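Transcriptional regulator, LYSR family (Neisseria meningitidis, PDB 4AB5) probably binds DNA as a MetR-like regulator of methionine biosynthesis genes, the part here being its regulatory, effector-binding-type domain. Local coordinates at residues Ala186-Thr190 against Glu191-Lys195. Residues are numbered along the deposited sequence; the frame is centred on the assembly and turned at random.
Sequences AAIRT and EDTDK
Arg189 and Asp192 run side by side in the same direction, and a salt bridge joins their ends, with Arg189 NH1 2.8 Å from Asp192 OD2. The carboxylate oxygen sits at the guanidinium edge, near its plane, but the two flat groups are turned 65° apart and the hydrogen bond within the pair is weak, being far from straight. Each side chain leaves the backbone with CG anti to its own carbonyl carbon (chi1 near -70°), and the arginine then extends from CG to NE, which carries NH1 to the carboxylate. NE also makes a weak hydrogen bond to Leu53 O. The backbone turns between the two residues: Asp192 N reaches Arg189 O weakly at 3.2 Å. One residue on, Thr190 O accepts two hydrogen bonds from Thr193, a weak one from N and one from OG1 at 2.7 Å, the hydroxyl tilted 17° from the carbonyl plane. Thr190 OG1 is hydrogen-bonded to Ser73 OG on strand 72-86. The buried Ile188 places CD1 3.7 Å from Thr193 CA, while Leu198 touches both Ile188 and Asp192. Successive beta turns, the first two overlapping, thus link strand 171-189 to helix 196-212, with Lys195 as N-cap, in the periplasmic-binding-protein-like fold of LysR regulatory domains.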
loop_
_atom_site.group_PDB
_atom_site.type_symbol
_atom_site.label_atom_id
_atom_site.label_comp_id
_atom_site.label_asym_id
_atom_site.label_seq_id
_atom_site.Cartn_x
_atom_site.Cartn_y
_atom_site.Cartn_z
ATOM N N ALA B 186 -6.914 19.985 5.822
ATOM C CA ALA B 186 -8.188 19.304 5.715
ATOM C C ALA B 186 -9.144 20.353 5.149
ATOM O O ALA B 186 -9.295 21.433 5.727
ATOM C CB ALA B 186 -8.662 18.848 7.080
ATOM N N ALA B 187 -9.718 20.074 3.980
ATOM C CA ALA B 187 -10.660 20.965 3.320
ATOM C C ALA B 187 -12.096 20.462 3.526
ATOM O O ALA B 187 -12.354 19.264 3.425
ATOM C CB ALA B 187 -10.340 21.042 1.832
ATOM N N ILE B 188 -13.013 21.375 3.851
ATOM C CA ILE B 188 -14.448 21.122 4.000
ATOM C C ILE B 188 -15.214 22.272 3.305
ATOM O O ILE B 188 -14.609 23.299 2.953
ATOM C CB ILE B 188 -14.905 20.943 5.483
ATOM C CG1 ILE B 188 -14.633 22.196 6.358
ATOM C CG2 ILE B 188 -14.370 19.659 6.114
ATOM C CD1 ILE B 188 -15.408 22.257 7.676
ATOM N N ARG B 189 -16.546 22.113 3.137
ATOM C CA ARG B 189 -17.393 23.163 2.576
ATOM C C ARG B 189 -17.546 24.202 3.680
ATOM O O ARG B 189 -17.486 23.849 4.854
ATOM C CB ARG B 189 -18.783 22.619 2.236
ATOM C CG ARG B 189 -18.847 21.667 1.063
ATOM C CD ARG B 189 -20.250 21.100 1.003
ATOM N NE ARG B 189 -20.297 19.782 0.370
ATOM C CZ ARG B 189 -20.164 18.629 1.017
ATOM N NH1 ARG B 189 -19.961 18.612 2.329
ATOM N NH2 ARG B 189 -20.235 17.483 0.357
ATOM N N THR B 190 -17.719 25.463 3.322
ATOM C CA THR B 190 -17.909 26.528 4.309
ATOM C C THR B 190 -19.217 26.346 5.101
ATOM O O THR B 190 -19.240 26.674 6.287
ATOM C CB THR B 190 -17.706 27.913 3.661
ATOM O OG1 THR B 190 -16.465 27.888 2.958
ATOM C CG2 THR B 190 -17.670 29.044 4.682
ATOM N N GLU B 191 -20.272 25.768 4.473
ATOM C CA GLU B 191 -21.555 25.492 5.133
ATOM C C GLU B 191 -21.371 24.468 6.260
ATOM O O GLU B 191 -22.050 24.551 7.275
ATOM C CB GLU B 191 -22.606 24.977 4.122
ATOM C CG GLU B 191 -24.052 24.989 4.634
ATOM C CD GLU B 191 -24.515 23.820 5.498
ATOM O OE1 GLU B 191 -24.398 22.659 5.042
ATOM O OE2 GLU B 191 -25.004 24.062 6.627
ATOM N N ASP B 192 -20.452 23.525 6.083
ATOM C CA ASP B 192 -20.196 22.438 7.022
ATOM C C ASP B 192 -19.249 22.768 8.187
ATOM O O ASP B 192 -19.012 21.897 9.034
ATOM C CB ASP B 192 -19.738 21.192 6.252
ATOM C CG ASP B 192 -20.819 20.499 5.444
ATOM O OD1 ASP B 192 -21.936 21.028 5.369
ATOM O OD2 ASP B 192 -20.545 19.427 4.894
ATOM N N THR B 193 -18.735 24.021 8.258
ATOM C CA THR B 193 -17.826 24.486 9.329
ATOM C C THR B 193 -18.412 24.317 10.756
ATOM O O THR B 193 -17.659 24.299 11.736
ATOM C CB THR B 193 -17.399 25.943 9.102
ATOM O OG1 THR B 193 -18.554 26.764 8.898
ATOM C CG2 THR B 193 -16.376 26.111 7.992
ATOM N N ASP B 194 -19.750 24.199 10.848
ATOM C CA ASP B 194 -20.512 24.038 12.093
ATOM C C ASP B 194 -20.565 22.594 12.621
ATOM O O ASP B 194 -20.794 22.416 13.815
ATOM C CB ASP B 194 -21.940 24.618 11.942
ATOM C CG ASP B 194 -22.775 24.114 10.765
ATOM O OD1 ASP B 194 -22.221 23.415 9.890
ATOM O OD2 ASP B 194 -23.970 24.462 10.698
ATOM N N LYS B 195 -20.351 21.579 11.739
ATOM C CA LYS B 195 -20.399 20.145 12.036
ATOM C C LYS B 195 -19.233 19.718 12.933
ATOM O O LYS B 195 -18.078 19.737 12.502
ATOM C CB LYS B 195 -20.442 19.300 10.744
ATOM C CG LYS B 195 -21.427 19.799 9.683
ATOM C CD LYS B 195 -22.482 18.772 9.319
ATOM C CE LYS B 195 -23.336 19.261 8.176
ATOM N NZ LYS B 195 -24.462 18.338 7.890
#